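Local coordinates for glycoside hydrolase family protein (Novosphingobium sp. PP1Y, PDB 6Q2F), which probably hydrolyses alpha-L-rhamnosidic bonds, releasing terminal L-rhamnose from glycosides, at residues G207-D218 with G435-Y445; L240-L251 with P365-L373. All coordinates share one frame; numbering follows the deposited sequence.

Contact 1: G207-D218 with G435-Y445; sequences GEVGVLAFPVPD and GQHWRVLRLGY
V209 and G210 share L443 as their partner, a classic beta bulge in the antiparallel pairing of strands 207-217 and 436-445, inner strands of a four-stranded sheet. The bulge is defined by its bonds: V209 N and G210 N reach L443 O from the same face of its carbonyl plane, at 3.1 and 3.2 Å. Beyond it the L441 N to L212 O bond is short (2.6 Å) and nearly straight at 172°.

CH-pi contacts group on aromatic faces. G207 CA lies over the Y445 ring, 3.6 Å from its centroid, while V209 CG2 comes to the ring edge; an alanine in place of Y445 would probably uncover G207 CA and leave V209 CG2 without its aromatic neighbour. On the same side of the sheet, R439 CB covers one face of F214, and the R439 guanidinium runs on to a salt bridge with E157 of strand 151-160. On the other side, P215 CG sits over the six-membered ring of W438, whose NE1 bonds to P430 O.

Polar pairs lie toward the ends. R442, extended, forms a salt bridge: R442 NH2 meets E208 OE2 at 2.6 Å, near the guanidinium plane but above the carboxylate plane. H437 CG sits between backbone N and carbonyl carbon (chi1 67°), turning a ring face to V216 CG2; H437 ND1 bonds to D218 OD1 at 2.8 Å, bent (140°), on the anti side but well out of the carboxylate plane.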
loop_
_atom_site.group_PDB
_atom_site.type_symbol
_atom_site.label_atom_id
_atom_site.label_comp_id
_atom_site.label_asym_id
_atom_site.label_seq_id
_atom_site.Cartn_x
_atom_site.Cartn_y
_atom_site.Cartn_z
ATOM N N GLY A 207 -21.265 -15.616 -20.001
ATOM C CA GLY A 207 -20.870 -17.001 -20.000
ATOM C C GLY A 207 -21.807 -17.829 -19.138
ATOM O O GLY A 207 -22.623 -17.308 -18.373
ATOM N N GLU A 208 -21.664 -19.133 -19.270
ATOM C CA GLU A 208 -22.420 -20.082 -18.475
ATOM C C GLU A 208 -21.582 -20.588 -17.314
ATOM O O GLU A 208 -20.357 -20.674 -17.401
ATOM C CB GLU A 208 -22.886 -21.254 -19.341
ATOM C CG GLU A 208 -24.005 -20.887 -20.309
ATOM C CD GLU A 208 -25.271 -20.454 -19.591
ATOM O OE1 GLU A 208 -25.532 -20.963 -18.475
ATOM O OE2 GLU A 208 -25.996 -19.595 -20.132
ATOM N N VAL A 209 -22.263 -20.917 -16.217
ATOM C CA VAL A 209 -21.639 -21.481 -15.027
ATOM C C VAL A 209 -22.251 -22.830 -14.673
ATOM O O VAL A 209 -21.537 -23.799 -14.402
ATOM C CB VAL A 209 -21.738 -20.513 -13.831
ATOM C CG1 VAL A 209 -21.368 -21.225 -12.559
ATOM C CG2 VAL A 209 -20.860 -19.264 -14.070
ATOM N N GLY A 210 -23.570 -22.908 -14.672
ATOM C CA GLY A 210 -24.241 -24.162 -14.411
ATOM C C GLY A 210 -25.689 -23.929 -14.039
ATOM O O GLY A 210 -26.159 -22.796 -13.935
ATOM N N VAL A 211 -26.388 -25.044 -13.842
ATOM C CA VAL A 211 -27.786 -25.042 -13.442
ATOM C C VAL A 211 -27.916 -25.922 -12.216
ATOM O O VAL A 211 -27.487 -27.081 -12.228
ATOM C CB VAL A 211 -28.698 -25.539 -14.571
ATOM C CG1 VAL A 211 -30.158 -25.349 -14.208
ATOM C CG2 VAL A 211 -28.376 -24.786 -15.839
ATOM N N LEU A 212 -28.488 -25.374 -11.159
ATOM C CA LEU A 212 -28.709 -26.104 -9.927
ATOM C C LEU A 212 -30.191 -26.071 -9.605
ATOM O O LEU A 212 -30.881 -25.084 -9.874
ATOM C CB LEU A 212 -27.914 -25.513 -8.763
ATOM C CG LEU A 212 -26.411 -25.398 -8.981
ATOM C CD1 LEU A 212 -25.810 -24.590 -7.852
ATOM C CD2 LEU A 212 -25.765 -26.796 -9.093
ATOM N N ALA A 213 -30.677 -27.171 -9.054
ATOM C CA ALA A 213 -32.038 -27.245 -8.558
ATOM C C ALA A 213 -31.994 -27.785 -7.142
ATOM O O ALA A 213 -31.137 -28.602 -6.796
ATOM C CB ALA A 213 -32.929 -28.126 -9.437
ATOM N N PHE A 214 -32.926 -27.318 -6.321
ATOM C CA PHE A 214 -32.978 -27.742 -4.934
ATOM C C PHE A 214 -34.379 -27.493 -4.412
ATOM O O PHE A 214 -35.043 -26.547 -4.854
ATOM C CB PHE A 214 -31.936 -27.005 -4.086
ATOM C CG PHE A 214 -31.930 -25.512 -4.280
ATOM C CD1 PHE A 214 -32.733 -24.699 -3.499
ATOM C CD2 PHE A 214 -31.123 -24.924 -5.240
ATOM C CE1 PHE A 214 -32.734 -23.317 -3.664
ATOM C CE2 PHE A 214 -31.118 -23.543 -5.412
ATOM C CZ PHE A 214 -31.928 -22.741 -4.618
ATOM N N PRO A 215 -34.865 -28.332 -3.506
ATOM C CA PRO A 215 -36.201 -28.125 -2.947
ATOM C C PRO A 215 -36.215 -26.928 -2.016
ATOM O O PRO A 215 -35.210 -26.574 -1.395
ATOM C CB PRO A 215 -36.480 -29.424 -2.181
ATOM C CG PRO A 215 -35.441 -30.406 -2.674
ATOM C CD PRO A 215 -34.253 -29.578 -3.031
ATOM N N VAL A 216 -37.381 -26.307 -1.922
ATOM C CA VAL A 216 -37.530 -25.076 -1.158
ATOM C C VAL A 216 -38.964 -25.086 -0.640
ATOM O O VAL A 216 -39.848 -25.662 -1.293
ATOM C CB VAL A 216 -37.195 -23.851 -2.031
ATOM C CG1 VAL A 216 -35.743 -23.854 -2.468
ATOM C CG2 VAL A 216 -38.139 -23.726 -3.217
ATOM N N PRO A 217 -39.239 -24.528 0.537
ATOM C CA PRO A 217 -40.604 -24.583 1.069
ATOM C C PRO A 217 -41.502 -23.540 0.421
ATOM O O PRO A 217 -41.086 -22.409 0.152
ATOM C CB PRO A 217 -40.405 -24.292 2.560
ATOM C CG PRO A 217 -39.206 -23.408 2.586
ATOM C CD PRO A 217 -38.302 -23.906 1.488
ATOM N N ASP A 218 -42.745 -23.943 0.150
ATOM C CA ASP A 218 -43.768 -22.986 -0.248
ATOM C C ASP A 218 -43.845 -21.883 0.794
ATOM O O ASP A 218 -43.951 -22.150 1.992
ATOM C CB ASP A 218 -45.127 -23.679 -0.391
ATOM C CG ASP A 218 -45.187 -24.608 -1.587
ATOM O OD1 ASP A 218 -44.638 -24.249 -2.647
ATOM O OD2 ASP A 218 -45.789 -25.697 -1.469
ATOM N N GLY A 435 -46.220 -28.748 0.368
ATOM C CA GLY A 435 -45.676 -27.500 0.870
ATOM C C GLY A 435 -44.236 -27.250 0.481
ATOM O O GLY A 435 -43.539 -26.495 1.166
ATOM N N GLN A 436 -43.773 -27.856 -0.612
ATOM C CA GLN A 436 -42.359 -27.832 -0.979
ATOM C C GLN A 436 -42.275 -27.842 -2.499
ATOM O O GLN A 436 -42.720 -28.806 -3.132
ATOM C CB GLN A 436 -41.635 -29.040 -0.388
ATOM C CG GLN A 436 -40.322 -28.748 0.303
ATOM C CD GLN A 436 -39.805 -29.948 1.083
ATOM O OE1 GLN A 436 -40.505 -30.488 1.938
ATOM N NE2 GLN A 436 -38.578 -30.371 0.784
ATOM N N HIS A 437 -41.718 -26.789 -3.090
ATOM C CA HIS A 437 -41.540 -26.741 -4.537
ATOM C C HIS A 437 -40.061 -26.687 -4.900
ATOM O O HIS A 437 -39.179 -26.608 -4.037
ATOM C CB HIS A 437 -42.301 -25.559 -5.152
ATOM C CG HIS A 437 -41.764 -24.212 -4.779
ATOM N ND1 HIS A 437 -42.129 -23.561 -3.620
ATOM C CD2 HIS A 437 -40.925 -23.373 -5.435
ATOM C CE1 HIS A 437 -41.522 -22.388 -3.567
ATOM N NE2 HIS A 437 -40.787 -22.249 -4.657
ATOM N N TRP A 438 -39.798 -26.756 -6.204
ATOM C CA TRP A 438 -38.441 -26.730 -6.728
ATOM C C TRP A 438 -38.009 -25.307 -7.055
ATOM O O TRP A 438 -38.803 -24.492 -7.535
ATOM C CB TRP A 438 -38.318 -27.599 -7.982
ATOM C CG TRP A 438 -38.189 -29.061 -7.698
ATOM C CD1 TRP A 438 -39.162 -30.017 -7.824
ATOM C CD2 TRP A 438 -37.015 -29.741 -7.234
ATOM N NE1 TRP A 438 -38.661 -31.250 -7.466
ATOM C CE2 TRP A 438 -37.348 -31.105 -7.097
ATOM C CE3 TRP A 438 -35.718 -29.330 -6.922
ATOM C CZ2 TRP A 438 -36.427 -32.054 -6.664
ATOM C CZ3 TRP A 438 -34.806 -30.276 -6.488
ATOM C CH2 TRP A 438 -35.163 -31.621 -6.366
ATOM N N ARG A 439 -36.732 -25.063 -6.890
ATOM C CA ARG A 439 -36.150 -23.820 -7.270
ATOM C C ARG A 439 -35.021 -24.176 -8.188
ATOM O O ARG A 439 -34.205 -24.975 -7.867
ATOM C CB ARG A 439 -35.629 -23.104 -6.072
ATOM C CG ARG A 439 -35.394 -21.646 -6.286
ATOM C CD ARG A 439 -35.657 -20.997 -4.974
ATOM N NE ARG A 439 -34.950 -19.767 -4.823
ATOM C CZ ARG A 439 -34.766 -19.177 -3.656
ATOM N NH1 ARG A 439 -35.241 -19.717 -2.547
ATOM N NH2 ARG A 439 -34.116 -18.029 -3.605
ATOM N N VAL A 440 -35.005 -23.551 -9.342
ATOM C CA VAL A 440 -33.983 -23.799 -10.308
ATOM C C VAL A 440 -33.183 -22.533 -10.484
ATOM O O VAL A 440 -33.700 -21.502 -10.804
ATOM C CB VAL A 440 -34.567 -24.234 -11.635
ATOM C CG1 VAL A 440 -33.476 -24.609 -12.599
ATOM C CG2 VAL A 440 -35.505 -25.385 -11.418
ATOM N N LEU A 441 -31.895 -22.674 -10.275
ATOM C CA LEU A 441 -30.973 -21.589 -10.356
ATOM C C LEU A 441 -30.080 -21.722 -11.556
ATOM O O LEU A 441 -29.393 -22.695 -11.708
ATOM C CB LEU A 441 -30.146 -21.625 -9.093
ATOM C CG LEU A 441 -29.275 -20.483 -8.682
ATOM C CD1 LEU A 441 -29.955 -19.198 -9.013
ATOM C CD2 LEU A 441 -29.061 -20.561 -7.203
ATOM N N ARG A 442 -30.107 -20.717 -12.404
ATOM C CA ARG A 442 -29.263 -20.724 -13.549
ATOM C C ARG A 442 -28.168 -19.717 -13.265
ATOM O O ARG A 442 -28.398 -18.538 -13.196
ATOM C CB ARG A 442 -30.002 -20.386 -14.825
ATOM C CG ARG A 442 -29.096 -20.409 -16.027
ATOM C CD ARG A 442 -29.853 -20.259 -17.319
ATOM N NE ARG A 442 -28.978 -20.139 -18.456
ATOM C CZ ARG A 442 -29.388 -19.858 -19.674
ATOM N NH1 ARG A 442 -30.662 -19.667 -19.909
ATOM N NH2 ARG A 442 -28.523 -19.760 -20.653
ATOM N N LEU A 443 -26.968 -20.231 -13.110
ATOM C CA LEU A 443 -25.806 -19.410 -12.837
ATOM C C LEU A 443 -25.080 -19.116 -14.138
ATOM O O LEU A 443 -24.925 -19.999 -14.987
ATOM C CB LEU A 443 -24.869 -20.116 -11.857
ATOM C CG LEU A 443 -25.522 -20.525 -10.545
ATOM C CD1 LEU A 443 -24.507 -21.272 -9.689
ATOM C CD2 LEU A 443 -26.037 -19.294 -9.825
ATOM N N GLY A 444 -24.635 -17.878 -14.285
ATOM C CA GLY A 444 -23.775 -17.517 -15.393
ATOM C C GLY A 444 -22.755 -16.519 -14.913
ATOM O O GLY A 444 -22.658 -16.256 -13.708
ATOM N N TYR A 445 -21.973 -15.967 -15.831
ATOM C CA TYR A 445 -21.115 -14.849 -15.486
ATOM C C TYR A 445 -21.217 -13.778 -16.559
ATOM O O TYR A 445 -21.663 -14.019 -17.689
ATOM C CB TYR A 445 -19.647 -15.278 -15.284
ATOM C CG TYR A 445 -18.911 -15.691 -16.541
ATOM C CD1 TYR A 445 -18.368 -14.736 -17.406
ATOM C CD2 TYR A 445 -18.744 -17.041 -16.857
ATOM C CE1 TYR A 445 -17.686 -15.118 -18.556
ATOM C CE2 TYR A 445 -18.058 -17.430 -17.993
ATOM C CZ TYR A 445 -17.535 -16.468 -18.842
ATOM O OH TYR A 445 -16.860 -16.861 -19.981
#

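Contact 2: L240-L251 with P365-L373; sequences LVDADIAGGVTL and PIMVGQFEL
Q370 lies alongside I245, the two side chains pointing the same way, where strand 370-373 passes the loop preceding strand 249-251. Q370 CB sits between two backbone oxygens, 3.8 Å from I245 O and 3.9 Å from L240 O. With CG anti to the backbone N (chi1 -178°), Q370 CG approaches L240 O at 3.4 Å and the extended chain continues along I245. There Q370 CD meets I245 CG2 at 3.5 Å, and Q370 OE1 touches that same methyl. At the tip, Q370 NE2 donates to E372 OE1 at 3.2 Å; this bond, in the amide plane, helps set the amide's rotation.

V249 and V368 form a reciprocal hydrogen-bonded pair, L251 N bonds to I366 O at 2.8 Å, and F371 N reaches L240 O only weakly. The bent chain of selenomethionine M367 packs its selenium against the G248 backbone, and its CE reaches A246 O. L251 CD1 touches V368 CG2, and L240 CD2 touches F371 CB.

Strand 249-251 is outermost in a four-stranded antiparallel sheet, next to 366-374, which pairs on its other side with 268-277. L240, L251 and F371 pack on strand 260-265 of the six-stranded sheet, making a beta sandwich, while I245 touches loop residues F180, T182 and L183.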
loop_
_atom_site.group_PDB
_atom_site.type_symbol
_atom_site.label_atom_id
_atom_site.label_comp_id
_atom_site.label_asym_id
_atom_site.label_seq_id
_atom_site.Cartn_x
_atom_site.Cartn_y
_atom_site.Cartn_z
ATOM N N LEU A 240 -40.383 -1.255 -6.663
ATOM C CA LEU A 240 -39.360 -1.653 -5.703
ATOM C C LEU A 240 -38.933 -3.110 -5.898
ATOM O O LEU A 240 -37.788 -3.453 -5.571
ATOM C CB LEU A 240 -39.865 -1.419 -4.279
ATOM C CG LEU A 240 -40.181 0.042 -3.925
ATOM C CD1 LEU A 240 -41.071 0.147 -2.691
ATOM C CD2 LEU A 240 -38.877 0.813 -3.733
ATOM N N VAL A 241 -39.824 -3.973 -6.416
ATOM C CA VAL A 241 -39.501 -5.354 -6.776
ATOM C C VAL A 241 -39.277 -5.467 -8.276
ATOM O O VAL A 241 -39.258 -6.572 -8.828
ATOM C CB VAL A 241 -40.615 -6.332 -6.372
ATOM C CG1 VAL A 241 -40.290 -7.736 -6.878
ATOM C CG2 VAL A 241 -40.887 -6.304 -4.854
ATOM N N ASP A 242 -39.138 -4.333 -8.951
ATOM C CA ASP A 242 -39.024 -4.373 -10.397
ATOM C C ASP A 242 -37.844 -5.251 -10.805
ATOM O O ASP A 242 -36.894 -5.462 -10.044
ATOM C CB ASP A 242 -38.848 -2.962 -10.948
ATOM C CG ASP A 242 -39.799 -2.666 -12.073
ATOM O OD1 ASP A 242 -40.419 -3.622 -12.594
ATOM O OD2 ASP A 242 -39.919 -1.480 -12.439
ATOM N N ALA A 243 -37.922 -5.785 -12.025
ATOM C CA ALA A 243 -36.756 -6.421 -12.628
ATOM C C ALA A 243 -35.556 -5.483 -12.664
ATOM O O ALA A 243 -34.416 -5.957 -12.730
ATOM C CB ALA A 243 -37.095 -6.901 -14.046
ATOM N N ASP A 244 -35.793 -4.169 -12.616
ATOM C CA ASP A 244 -34.746 -3.149 -12.600
ATOM C C ASP A 244 -34.492 -2.716 -11.158
ATOM O O ASP A 244 -35.192 -1.849 -10.625
ATOM C CB ASP A 244 -35.149 -1.961 -13.468
ATOM C CG ASP A 244 -34.087 -0.876 -13.499
ATOM O OD1 ASP A 244 -32.951 -1.143 -13.050
ATOM O OD2 ASP A 244 -34.386 0.244 -13.978
ATOM N N ILE A 245 -33.462 -3.302 -10.539
ATOM C CA ILE A 245 -33.073 -2.920 -9.185
ATOM C C ILE A 245 -32.481 -1.519 -9.112
ATOM O O ILE A 245 -32.352 -0.971 -8.011
ATOM C CB ILE A 245 -32.070 -3.938 -8.602
ATOM C CG1 ILE A 245 -30.841 -4.059 -9.505
ATOM C CG2 ILE A 245 -32.734 -5.296 -8.413
ATOM C CD1 ILE A 245 -29.931 -5.205 -9.138
ATOM N N ALA A 246 -32.106 -0.928 -10.245
ATOM C CA ALA A 246 -31.664 0.462 -10.275
ATOM C C ALA A 246 -32.805 1.450 -10.487
ATOM O O ALA A 246 -32.590 2.656 -10.352
ATOM C CB ALA A 246 -30.617 0.666 -11.375
ATOM N N GLY A 247 -34.001 0.977 -10.822
ATOM C CA GLY A 247 -35.113 1.870 -11.081
ATOM C C GLY A 247 -36.295 1.628 -10.171
ATOM O O GLY A 247 -36.987 0.613 -10.296
ATOM N N GLY A 248 -36.541 2.558 -9.255
ATOM C CA GLY A 248 -37.628 2.404 -8.314
ATOM C C GLY A 248 -38.427 3.672 -8.126
ATOM O O GLY A 248 -39.147 4.099 -9.033
ATOM N N VAL A 249 -38.313 4.281 -6.953
ATOM C CA VAL A 249 -39.070 5.475 -6.615
ATOM C C VAL A 249 -38.104 6.557 -6.161
ATOM O O VAL A 249 -37.060 6.273 -5.569
ATOM C CB VAL A 249 -40.117 5.197 -5.519
ATOM C CG1 VAL A 249 -41.084 4.138 -5.985
ATOM C CG2 VAL A 249 -39.431 4.749 -4.230
ATOM N N THR A 250 -38.455 7.808 -6.452
ATOM C CA THR A 250 -37.714 8.960 -5.952
ATOM C C THR A 250 -38.342 9.419 -4.642
ATOM O O THR A 250 -39.567 9.455 -4.507
ATOM C CB THR A 250 -37.719 10.100 -6.969
ATOM O OG1 THR A 250 -37.676 9.557 -8.294
ATOM C CG2 THR A 250 -36.508 10.985 -6.781
ATOM N N LEU A 251 -37.502 9.740 -3.667
ATOM C CA LEU A 251 -37.980 10.136 -2.351
ATOM C C LEU A 251 -37.952 11.652 -2.229
ATOM O O LEU A 251 -37.043 12.310 -2.741
ATOM C CB LEU A 251 -37.132 9.505 -1.242
ATOM C CG LEU A 251 -37.196 7.987 -1.064
ATOM C CD1 LEU A 251 -36.281 7.549 0.067
ATOM C CD2 LEU A 251 -38.617 7.536 -0.803
ATOM N N PRO A 365 -31.884 14.255 -6.156
ATOM C CA PRO A 365 -32.929 13.264 -6.346
ATOM C C PRO A 365 -32.535 11.976 -5.689
ATOM O O PRO A 365 -31.674 11.295 -6.217
ATOM C CB PRO A 365 -32.918 13.052 -7.852
ATOM C CG PRO A 365 -31.547 13.416 -8.297
ATOM C CD PRO A 365 -30.834 14.117 -7.174
ATOM N N ILE A 366 -33.144 11.635 -4.571
ATOM C CA ILE A 366 -32.796 10.407 -3.901
ATOM C C ILE A 366 -33.701 9.279 -4.354
ATOM O O ILE A 366 -34.806 9.150 -3.903
ATOM C CB ILE A 366 -32.943 10.611 -2.405
ATOM C CG1 ILE A 366 -32.092 11.756 -1.945
ATOM C CG2 ILE A 366 -32.537 9.362 -1.695
ATOM C CD1 ILE A 366 -30.638 11.542 -2.250
HETATM N N MSE A 367 -33.216 8.467 -5.268
HETATM C CA MSE A 367 -33.995 7.384 -5.767
HETATM C C MSE A 367 -33.612 6.133 -5.058
HETATM O O MSE A 367 -32.430 5.939 -4.804
HETATM C CB MSE A 367 -33.711 7.370 -7.264
HETATM C CG MSE A 367 -33.573 5.997 -7.895
HETATM SE SE MSE A 367 -35.012 5.639 -9.156
HETATM C CE MSE A 367 -33.982 5.947 -10.784
ATOM N N VAL A 368 -34.586 5.298 -4.737
ATOM C CA VAL A 368 -34.367 4.024 -4.111
ATOM C C VAL A 368 -34.756 3.061 -5.204
ATOM O O VAL A 368 -35.893 2.964 -5.552
ATOM C CB VAL A 368 -35.224 3.824 -2.897
ATOM C CG1 VAL A 368 -35.206 2.380 -2.468
ATOM C CG2 VAL A 368 -34.726 4.699 -1.785
ATOM N N GLY A 369 -33.787 2.363 -5.765
ATOM C CA GLY A 369 -34.044 1.471 -6.877
ATOM C C GLY A 369 -34.716 0.166 -6.491
ATOM O O GLY A 369 -35.578 -0.325 -7.219
ATOM N N GLN A 370 -34.331 -0.406 -5.355
ATOM C CA GLN A 370 -34.905 -1.654 -4.882
ATOM C C GLN A 370 -35.116 -1.575 -3.380
ATOM O O GLN A 370 -34.251 -1.087 -2.646
ATOM C CB GLN A 370 -33.999 -2.849 -5.207
ATOM C CG GLN A 370 -34.567 -4.197 -4.771
ATOM C CD GLN A 370 -33.581 -5.333 -4.975
ATOM O OE1 GLN A 370 -32.382 -5.110 -5.053
ATOM N NE2 GLN A 370 -34.086 -6.556 -5.070
ATOM N N PHE A 371 -36.268 -2.073 -2.931
ATOM C CA PHE A 371 -36.542 -2.214 -1.502
ATOM C C PHE A 371 -37.516 -3.381 -1.375
ATOM O O PHE A 371 -38.721 -3.211 -1.586
ATOM C CB PHE A 371 -37.110 -0.934 -0.905
ATOM C CG PHE A 371 -37.331 -1.001 0.580
ATOM C CD1 PHE A 371 -36.681 -1.951 1.358
ATOM C CD2 PHE A 371 -38.195 -0.118 1.200
ATOM C CE1 PHE A 371 -36.886 -2.014 2.726
ATOM C CE2 PHE A 371 -38.403 -0.179 2.571
ATOM C CZ PHE A 371 -37.749 -1.128 3.332
ATOM N N GLU A 372 -36.986 -4.552 -1.034
ATOM C CA GLU A 372 -37.725 -5.805 -1.102
ATOM C C GLU A 372 -37.700 -6.485 0.257
ATOM O O GLU A 372 -36.626 -6.694 0.830
ATOM C CB GLU A 372 -37.116 -6.719 -2.170
ATOM C CG GLU A 372 -37.907 -7.976 -2.478
ATOM C CD GLU A 372 -37.471 -8.610 -3.791
ATOM O OE1 GLU A 372 -36.920 -7.877 -4.651
ATOM O OE2 GLU A 372 -37.684 -9.833 -3.964
ATOM N N LEU A 373 -38.879 -6.828 0.766
ATOM C CA LEU A 373 -39.002 -7.586 2.004
ATOM C C LEU A 373 -39.258 -9.055 1.676
ATOM O O LEU A 373 -39.980 -9.372 0.726
ATOM C CB LEU A 373 -40.131 -7.030 2.875
ATOM C CG LEU A 373 -40.088 -5.524 3.155
ATOM C CD1 LEU A 373 -41.213 -5.103 4.082
ATOM C CD2 LEU A 373 -38.749 -5.115 3.737
#

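Both contacts are partly buried and lie far from the chain's centre, their own centres about 41 Å from it for contact 1 and 37 Å for contact 2. They hold different four-stranded sheets, and their nearest atoms are about 9 Å apart. Contact 1 pairs two inner strands over nearly their whole length and buries 1322 Å², with a near-continuous ladder, aromatic faces and a salt bridge. Contact 2 joins an outermost strand and its preceding loop to an inner strand, burying 782 Å² with fewer backbone bonds and an amide laid along a methyl in place of aromatic faces and a salt bridge across the strands. In sequence, 240-251 and 365-373 both fall between the two strands of contact 1.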